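Local structure of protein tudor (Drosophila melanogaster, 4Q5W) at residues K5-H10 against K137-V142; A48-C53 against R65-E70; S111-A116 against P151-L156. The protein is needed for germ-cell formation and binds methylated partners such as Aubergine, and may act in piRNA metabolism, with this chain forming its ninth extended Tudor domain. All coordinates share one frame; numbering follows the deposited sequence.

Near the N terminus lies strand 5-11. Interaction 1 pairs this strand with residues 137-142, closing a loop of 126 residues. Interaction 2 is nested inside that loop. It joins 48-53 to 65-70 as a local hairpin in the antiparallel Tudor sheet, about 25 Å from interaction 1 between centres. Interaction 3 opens at 111-116, after interaction 2 has closed, and ends at 151-156, so it crosses interaction 1. These two share the mixed five-stranded sheet and touch where Val142 meets Val154 and Ile8 meets Leu156. Interactions 1 and 3 thus tie the N-terminal and C-terminal parts of the chain into one barrel, while interaction 2 belongs to the Tudor core.

Interaction 1: residues K5-H10 against K137-V142; sequences KAIITH and KGVVAV
An antiparallel beta ladder joins Ala6 to Val140, flanked by the non-hydrogen-bonded pairs Lys5 with Ala141 and Ile7 with Val139. Ala6 and Val140 exchange two backbone bonds. Ala6 N reaches Val140 O at 2.9 Å, and the return bond from Val140 N to Ala6 O is nearly straight (173° at the hydrogen). One step further, Ile8 N gives a bond of 2.8 Å to Gly138 O, with the donor tilted from the carbonyl plane. The same Gly138 oxygen also takes a CA-H...O contact from Ile7 CA.

Val140 CG1 lies anti to the carbonyl carbon (chi1 -71°), which leaves CG2 between the backbone N and the carbonyl carbon. Val140 CG2 lies 3.5 Å from Ala6 O and 4.0 Å from Ile8 CG1. The Ile8 and Val140 side chains cross at about a right angle, and Ile8 CD1 reaches both methyls of Val140. Ala6 CB meets Val142 CG2 at 4.0 Å. This is the buried face, where Leu19 of strand 16-21 lies against Ala6 and Leu156 of strand 153-158 against Ile8 and Val142. The strand order matches an OB fold, and here its first and fourth strands pair to close the five-stranded barrel of the SN-like domain that accompanies the Tudor core.

On the opposite face, Lys5 lays its aliphatic chain against Val139. CD comes to 3.8 Å from Val139 CG1, and the chain bends at chi3. Lys159 also packs on this side, touching Lys5, Val139 and Ala141. Gly138 has a positive phi, and a CB there would lie very close to Ile8 O. Just before it, Lys137 is the C-prime residue of the Schellman motif that ends helix 122-134, and the strand begins two residues later, at Val139.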
loop_
_atom_site.group_PDB
_atom_site.type_symbol
_atom_site.label_atom_id
_atom_site.label_comp_id
_atom_site.label_asym_id
_atom_site.label_seq_id
_atom_site.Cartn_x
_atom_site.Cartn_y
_atom_site.Cartn_z
ATOM N N LYS A 5 14.359 7.096 -2.879
ATOM C CA LYS A 5 14.071 5.846 -2.194
ATOM C C LYS A 5 12.646 5.843 -1.658
ATOM O O LYS A 5 12.122 6.890 -1.284
ATOM C CB LYS A 5 15.034 5.656 -1.016
ATOM C CG LYS A 5 14.865 4.308 -0.312
ATOM C CD LYS A 5 15.961 4.036 0.698
ATOM C CE LYS A 5 15.771 4.836 1.977
ATOM N NZ LYS A 5 16.854 4.543 2.965
ATOM N N ALA A 6 12.028 4.668 -1.627
ATOM C CA ALA A 6 10.699 4.527 -1.047
ATOM C C ALA A 6 10.504 3.111 -0.532
ATOM O O ALA A 6 11.286 2.207 -0.837
ATOM C CB ALA A 6 9.635 4.863 -2.080
ATOM N N ILE A 7 9.460 2.924 0.266
ATOM C CA ILE A 7 9.071 1.591 0.718
ATOM C C ILE A 7 7.684 1.248 0.194
ATOM O O ILE A 7 6.736 2.018 0.380
ATOM C CB ILE A 7 9.029 1.498 2.243
ATOM C CG1 ILE A 7 10.424 1.699 2.833
ATOM C CG2 ILE A 7 8.453 0.149 2.680
ATOM C CD1 ILE A 7 10.417 1.791 4.344
ATOM N N ILE A 8 7.558 0.103 -0.471
ATOM C CA ILE A 8 6.251 -0.332 -0.953
ATOM C C ILE A 8 5.446 -0.913 0.199
ATOM O O ILE A 8 5.886 -1.848 0.873
ATOM C CB ILE A 8 6.389 -1.328 -2.123
ATOM C CG1 ILE A 8 7.010 -0.591 -3.313
ATOM C CG2 ILE A 8 5.031 -1.922 -2.508
ATOM C CD1 ILE A 8 7.337 -1.473 -4.506
ATOM N N THR A 9 4.278 -0.318 0.434
ATOM C CA THR A 9 3.420 -0.696 1.554
ATOM C C THR A 9 2.175 -1.485 1.138
ATOM O O THR A 9 1.577 -2.176 1.969
ATOM C CB THR A 9 3.011 0.537 2.397
ATOM O OG1 THR A 9 2.514 1.570 1.541
ATOM C CG2 THR A 9 4.201 1.063 3.174
ATOM N N HIS A 10 1.787 -1.397 -0.133
ATOM C CA HIS A 10 0.654 -2.191 -0.627
ATOM C C HIS A 10 0.646 -2.291 -2.135
ATOM O O HIS A 10 0.837 -1.302 -2.835
ATOM C CB HIS A 10 -0.696 -1.600 -0.190
ATOM C CG HIS A 10 -1.878 -2.356 -0.719
ATOM N ND1 HIS A 10 -2.171 -3.646 -0.325
ATOM C CD2 HIS A 10 -2.830 -2.014 -1.620
ATOM C CE1 HIS A 10 -3.255 -4.063 -0.956
ATOM N NE2 HIS A 10 -3.673 -3.093 -1.752
ATOM N N LYS A 137 12.480 -6.399 1.416
ATOM C CA LYS A 137 11.554 -5.835 2.409
ATOM C C LYS A 137 10.856 -4.576 1.895
ATOM O O LYS A 137 10.647 -3.626 2.646
ATOM C CB LYS A 137 12.246 -5.535 3.751
ATOM C CG LYS A 137 13.277 -6.568 4.211
ATOM C CD LYS A 137 12.725 -7.986 4.230
ATOM C CE LYS A 137 11.722 -8.206 5.352
ATOM N NZ LYS A 137 11.241 -9.619 5.356
ATOM N N GLY A 138 10.513 -4.576 0.609
ATOM C CA GLY A 138 9.773 -3.486 0.005
ATOM C C GLY A 138 10.551 -2.213 -0.284
ATOM O O GLY A 138 9.964 -1.244 -0.769
ATOM N N VAL A 139 11.851 -2.193 0.006
ATOM C CA VAL A 139 12.635 -0.966 -0.196
ATOM C C VAL A 139 13.144 -0.877 -1.631
ATOM O O VAL A 139 13.839 -1.780 -2.094
ATOM C CB VAL A 139 13.823 -0.862 0.777
ATOM C CG1 VAL A 139 14.363 0.563 0.808
ATOM C CG2 VAL A 139 13.399 -1.289 2.171
ATOM N N VAL A 140 12.799 0.217 -2.312
ATOM C CA VAL A 140 13.062 0.393 -3.733
ATOM C C VAL A 140 13.602 1.771 -4.084
ATOM O O VAL A 140 13.286 2.777 -3.438
ATOM C CB VAL A 140 11.790 0.175 -4.588
ATOM C CG1 VAL A 140 11.402 -1.288 -4.613
ATOM C CG2 VAL A 140 10.621 1.034 -4.069
ATOM N N ALA A 141 14.421 1.808 -5.125
ATOM C CA ALA A 141 14.774 3.062 -5.755
ATOM C C ALA A 141 13.720 3.367 -6.805
ATOM O O ALA A 141 13.233 2.467 -7.495
ATOM C CB ALA A 141 16.171 2.987 -6.379
ATOM N N VAL A 142 13.352 4.636 -6.916
ATOM C CA VAL A 142 12.266 5.024 -7.804
ATOM C C VAL A 142 12.735 6.050 -8.831
ATOM O O VAL A 142 13.324 7.068 -8.481
ATOM C CB VAL A 142 11.084 5.633 -7.002
ATOM C CG1 VAL A 142 9.923 6.012 -7.935
ATOM C CG2 VAL A 142 10.635 4.684 -5.918
#

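Interaction 2: residues A48-C53 against R65-E70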
loop_
_atom_site.group_PDB
_atom_site.type_symbol
_atom_site.label_atom_id
_atom_site.label_comp_id
_atom_site.label_asym_id
_atom_site.label_seq_id
_atom_site.Cartn_x
_atom_site.Cartn_y
_atom_site.Cartn_z
ATOM N N ALA A 48 -20.171 6.780 7.544
ATOM C CA ALA A 48 -20.609 6.618 6.161
ATOM C C ALA A 48 -19.385 6.462 5.265
ATOM O O ALA A 48 -18.275 6.753 5.689
ATOM C CB ALA A 48 -21.453 7.819 5.722
ATOM N N VAL A 49 -19.598 5.988 4.041
ATOM C CA VAL A 49 -18.515 5.818 3.074
ATOM C C VAL A 49 -17.738 7.128 2.949
ATOM O O VAL A 49 -18.335 8.202 2.952
ATOM C CB VAL A 49 -19.072 5.374 1.713
ATOM C CG1 VAL A 49 -18.006 5.450 0.640
ATOM C CG2 VAL A 49 -19.631 3.957 1.815
ATOM N N ASP A 50 -16.412 7.017 2.884
ATOM C CA ASP A 50 -15.485 8.159 2.824
ATOM C C ASP A 50 -15.219 8.900 4.141
ATOM O O ASP A 50 -14.386 9.805 4.174
ATOM C CB ASP A 50 -15.832 9.137 1.689
ATOM C CG ASP A 50 -15.689 8.503 0.317
ATOM O OD1 ASP A 50 -14.851 7.590 0.166
ATOM O OD2 ASP A 50 -16.415 8.911 -0.609
ATOM N N ASP A 51 -15.896 8.527 5.227
ATOM C CA ASP A 51 -15.574 9.146 6.512
ATOM C C ASP A 51 -14.148 8.799 6.925
ATOM O O ASP A 51 -13.678 7.680 6.701
ATOM C CB ASP A 51 -16.558 8.745 7.627
ATOM C CG ASP A 51 -17.876 9.497 7.543
ATOM O OD1 ASP A 51 -17.988 10.421 6.703
ATOM O OD2 ASP A 51 -18.805 9.166 8.321
ATOM N N MET A 52 -13.466 9.770 7.524
ATOM C CA MET A 52 -12.126 9.571 8.044
ATOM C C MET A 52 -12.217 9.227 9.521
ATOM O O MET A 52 -13.019 9.804 10.248
ATOM C CB MET A 52 -11.290 10.837 7.865
ATOM C CG MET A 52 -11.388 11.445 6.479
ATOM S SD MET A 52 -10.848 10.306 5.201
ATOM C CE MET A 52 -9.272 9.832 5.830
ATOM N N CYS A 53 -11.393 8.280 9.956
ATOM C CA CYS A 53 -11.435 7.789 11.327
ATOM C C CYS A 53 -10.137 7.043 11.646
ATOM O O CYS A 53 -9.159 7.160 10.914
ATOM C CB CYS A 53 -12.642 6.874 11.522
ATOM S SG CYS A 53 -12.770 5.542 10.309
ATOM N N ARG A 65 -4.699 5.507 10.768
ATOM C CA ARG A 65 -5.654 6.383 10.123
ATOM C C ARG A 65 -6.380 5.607 9.039
ATOM O O ARG A 65 -5.759 4.859 8.282
ATOM C CB ARG A 65 -4.963 7.589 9.499
ATOM C CG ARG A 65 -4.297 8.498 10.519
ATOM C CD ARG A 65 -4.139 9.887 9.947
ATOM N NE ARG A 65 -3.204 9.907 8.823
ATOM C CZ ARG A 65 -3.021 10.963 8.041
ATOM N NH1 ARG A 65 -2.150 10.905 7.035
ATOM N NH2 ARG A 65 -3.707 12.076 8.271
ATOM N N SER A 66 -7.691 5.798 8.955
ATOM C CA SER A 66 -8.504 5.006 8.043
ATOM C C SER A 66 -9.579 5.813 7.341
ATOM O O SER A 66 -9.980 6.876 7.810
ATOM C CB SER A 66 -9.169 3.860 8.804
ATOM O OG SER A 66 -9.858 4.362 9.943
ATOM N N ARG A 67 -10.064 5.278 6.222
ATOM C CA ARG A 67 -11.202 5.847 5.515
ATOM C C ARG A 67 -12.178 4.719 5.210
ATOM O O ARG A 67 -11.775 3.630 4.798
ATOM C CB ARG A 67 -10.778 6.546 4.214
ATOM C CG ARG A 67 -11.945 7.097 3.404
ATOM C CD ARG A 67 -11.493 8.054 2.296
ATOM N NE ARG A 67 -10.336 7.541 1.563
ATOM C CZ ARG A 67 -10.415 6.694 0.542
ATOM N NH1 ARG A 67 -9.309 6.288 -0.072
ATOM N NH2 ARG A 67 -11.598 6.256 0.127
ATOM N N ILE A 68 -13.460 4.975 5.429
ATOM C CA ILE A 68 -14.482 3.963 5.204
ATOM C C ILE A 68 -14.684 3.716 3.714
ATOM O O ILE A 68 -15.001 4.638 2.960
ATOM C CB ILE A 68 -15.830 4.376 5.830
ATOM C CG1 ILE A 68 -15.655 4.700 7.319
ATOM C CG2 ILE A 68 -16.866 3.281 5.640
ATOM C CD1 ILE A 68 -15.196 3.530 8.161
ATOM N N LEU A 69 -14.499 2.470 3.299
ATOM C CA LEU A 69 -14.762 2.073 1.921
ATOM C C LEU A 69 -16.188 1.551 1.756
ATOM O O LEU A 69 -16.888 1.915 0.806
ATOM C CB LEU A 69 -13.770 1.003 1.480
ATOM C CG LEU A 69 -12.321 1.480 1.355
ATOM C CD1 LEU A 69 -11.409 0.325 1.008
ATOM C CD2 LEU A 69 -12.230 2.578 0.301
ATOM N N GLU A 70 -16.613 0.689 2.677
ATOM C CA GLU A 70 -17.939 0.091 2.604
ATOM C C GLU A 70 -18.570 -0.064 3.984
ATOM O O GLU A 70 -17.898 -0.432 4.948
ATOM C CB GLU A 70 -17.864 -1.270 1.906
ATOM C CG GLU A 70 -19.214 -1.888 1.582
ATOM C CD GLU A 70 -19.089 -3.182 0.801
ATOM O OE1 GLU A 70 -17.948 -3.593 0.506
ATOM O OE2 GLU A 70 -20.133 -3.791 0.488
#
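Arg67 has CG anti to its backbone N (chi1 177°), and this CG lies against Asp50 CA and O; CD then meets Met52 SD at 3.7 Å. Asp50 CG lies anti to its carbonyl carbon (chi1 -64°), and its carboxylate turns back toward the arginine. Asp50 OD1 then forms a salt bridge of 3.5 Å with Arg67 NH2. The oxygen sits at the edge of the guanidinium, near its plane. The two side chains run side by side and point the same way, but their flat groups are turned 51° apart. Met52 crosses the arginine stem obliquely from the other strand, and its CE meets Arg67 CB. Ile80 and Ile82 touch Arg67 as well.

The face formed by Cys53 and Ser66 is buried. Cys53 and Ser66 are a hydrogen-bonded antiparallel pair. Cys53 O is gripped twice, by Ser66 N at 2.8 Å and, weakly, by Ser66 OG. Cys53 SG meets the tip of Ile68, CD1, at 3.8 Å. Ile68 CB lies 3.4 Å from the O of Ala48, the first residue of a type II turn from Ala48 to Asp51.

Two bonds join the ends of that turn to each other. Asp51 N bonds back to Ala48 O, and Ala48 N bonds to Asp51 OD2 from above the carboxylate plane. The turn is also tied to the neighbouring strand. Asp50 N gives a bond of 2.8 Å to Ile68 O, and Ile68 N gives one to Asp51 O. Val49 adds its two methyls against Leu69 O. Further on, Leu69 and Glu70 form a classic beta bulge facing Lys78. The segments belong to strands 52-56 and 63-71, the first hairpin of the antiparallel sheet in the SH3-like Tudor core.

Interaction 3: residues S111-A116 against P151-L156; sequences SMEPSA and PPVVRL
Ser111 runs parallel to Val153, its backbone N bonded to Pro152 O at 2.8 Å and its O taking Val154 N at the same length. That second bond lies nearly along the C=O axis. Ser111 O also receives a CA-H...O contact from Val153 CA, and Val154 CG2 packs at 3.5 Å from it. Ser111 OG turns to its own chain and bonds to Met112 O.

Glu113 follows, and its CG meets Val153 CG1 at 3.9 Å, the two side chains crossing at about a right angle. One water joins the segments, accepting from Glu113 N and donating to Glu113 OE1 and Val154 O. Glu113 OE1 also lies 3.5 Å from Arg155 CG, but the salt bridge of Arg155 is with Glu143. On the buried side, Met112 CG touches Leu156 CD1 at 4.1 Å, and Ile17 and Ile166 pack on both residues.

Beyond Glu113, Ser115 is the N-cap of helix 116-120. The parallel pairing of the third and fifth strands, 108-112 and 153-158, is characteristic of an OB-fold barrel, here the SN-like domain of the extended Tudor module.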
loop_
_atom_site.group_PDB
_atom_site.type_symbol
_atom_site.label_atom_id
_atom_site.label_comp_id
_atom_site.label_asym_id
_atom_site.label_seq_id
_atom_site.Cartn_x
_atom_site.Cartn_y
_atom_site.Cartn_z
ATOM N N SER A 111 2.527 3.684 -10.643
ATOM C CA SER A 111 2.291 2.557 -11.532
ATOM C C SER A 111 3.589 2.120 -12.193
ATOM O O SER A 111 4.379 2.957 -12.602
ATOM C CB SER A 111 1.296 2.967 -12.617
ATOM O OG SER A 111 1.185 1.967 -13.624
ATOM N N MET A 112 3.807 0.814 -12.310
ATOM C CA MET A 112 4.889 0.341 -13.159
ATOM C C MET A 112 4.449 0.513 -14.602
ATOM O O MET A 112 3.275 0.778 -14.884
ATOM C CB MET A 112 5.216 -1.132 -12.881
ATOM C CG MET A 112 5.440 -1.436 -11.411
ATOM S SD MET A 112 5.782 -3.179 -11.103
ATOM C CE MET A 112 7.412 -3.209 -11.800
ATOM N N GLU A 113 5.403 0.388 -15.513
ATOM C CA GLU A 113 5.121 0.340 -16.933
ATOM C C GLU A 113 4.162 -0.827 -17.215
ATOM O O GLU A 113 4.106 -1.782 -16.438
ATOM C CB GLU A 113 6.434 0.191 -17.695
ATOM C CG GLU A 113 7.344 1.413 -17.536
ATOM C CD GLU A 113 8.786 1.110 -17.870
ATOM O OE1 GLU A 113 9.478 0.512 -17.010
ATOM O OE2 GLU A 113 9.218 1.469 -18.984
ATOM N N PRO A 114 3.366 -0.723 -18.293
ATOM C CA PRO A 114 2.393 -1.765 -18.631
ATOM C C PRO A 114 3.032 -2.965 -19.309
ATOM O O PRO A 114 4.042 -2.824 -20.001
ATOM C CB PRO A 114 1.466 -1.061 -19.628
ATOM C CG PRO A 114 2.319 -0.060 -20.275
ATOM C CD PRO A 114 3.232 0.444 -19.181
ATOM N N SER A 115 2.446 -4.139 -19.117
ATOM C CA SER A 115 2.896 -5.329 -19.833
ATOM C C SER A 115 1.765 -6.335 -19.955
ATOM O O SER A 115 1.109 -6.663 -18.964
ATOM C CB SER A 115 4.080 -5.980 -19.119
ATOM O OG SER A 115 4.403 -7.221 -19.726
ATOM N N ALA A 116 1.530 -6.828 -21.169
ATOM C CA ALA A 116 0.501 -7.842 -21.368
ATOM C C ALA A 116 0.780 -9.112 -20.556
ATOM O O ALA A 116 -0.140 -9.865 -20.235
ATOM C CB ALA A 116 0.347 -8.171 -22.852
ATOM N N PRO A 151 -2.100 6.887 -12.125
ATOM C CA PRO A 151 -0.933 7.237 -11.304
ATOM C C PRO A 151 0.300 7.503 -12.164
ATOM O O PRO A 151 0.331 7.087 -13.324
ATOM C CB PRO A 151 -0.709 5.971 -10.459
ATOM C CG PRO A 151 -1.995 5.183 -10.569
ATOM C CD PRO A 151 -2.494 5.482 -11.941
ATOM N N PRO A 152 1.300 8.206 -11.606
ATOM C CA PRO A 152 2.549 8.437 -12.328
ATOM C C PRO A 152 3.233 7.109 -12.605
ATOM O O PRO A 152 3.165 6.213 -11.769
ATOM C CB PRO A 152 3.382 9.254 -11.333
ATOM C CG PRO A 152 2.411 9.824 -10.386
ATOM C CD PRO A 152 1.295 8.857 -10.284
ATOM N N VAL A 153 3.858 6.981 -13.770
ATOM C CA VAL A 153 4.547 5.753 -14.132
ATOM C C VAL A 153 6.008 5.808 -13.696
ATOM O O VAL A 153 6.684 6.812 -13.923
ATOM C CB VAL A 153 4.461 5.497 -15.639
ATOM C CG1 VAL A 153 5.161 4.202 -15.995
ATOM C CG2 VAL A 153 2.998 5.461 -16.078
ATOM N N VAL A 154 6.487 4.729 -13.075
ATOM C CA VAL A 154 7.828 4.704 -12.499
ATOM C C VAL A 154 8.573 3.424 -12.837
ATOM O O VAL A 154 7.963 2.418 -13.225
ATOM C CB VAL A 154 7.768 4.766 -10.966
ATOM C CG1 VAL A 154 7.154 6.086 -10.496
ATOM C CG2 VAL A 154 7.000 3.578 -10.435
ATOM N N ARG A 155 9.896 3.477 -12.692
ATOM C CA ARG A 155 10.744 2.294 -12.741
ATOM C C ARG A 155 11.242 2.004 -11.342
ATOM O O ARG A 155 11.749 2.901 -10.672
ATOM C CB ARG A 155 11.955 2.518 -13.636
ATOM C CG ARG A 155 11.660 2.503 -15.110
ATOM C CD ARG A 155 12.958 2.512 -15.886
ATOM N NE ARG A 155 12.749 3.060 -17.215
ATOM C CZ ARG A 155 12.823 4.356 -17.488
ATOM N NH1 ARG A 155 13.111 5.218 -16.524
ATOM N NH2 ARG A 155 12.615 4.790 -18.723
ATOM N N LEU A 156 11.108 0.758 -10.902
ATOM C CA LEU A 156 11.505 0.387 -9.549
ATOM C C LEU A 156 12.708 -0.544 -9.569
ATOM O O LEU A 156 12.759 -1.483 -10.362
ATOM C CB LEU A 156 10.346 -0.310 -8.831
ATOM C CG LEU A 156 9.017 0.451 -8.805
ATOM C CD1 LEU A 156 7.920 -0.445 -8.256
ATOM C CD2 LEU A 156 9.143 1.714 -7.976
HETATM O O HOH W 1 8.256 0.184 -14.654
#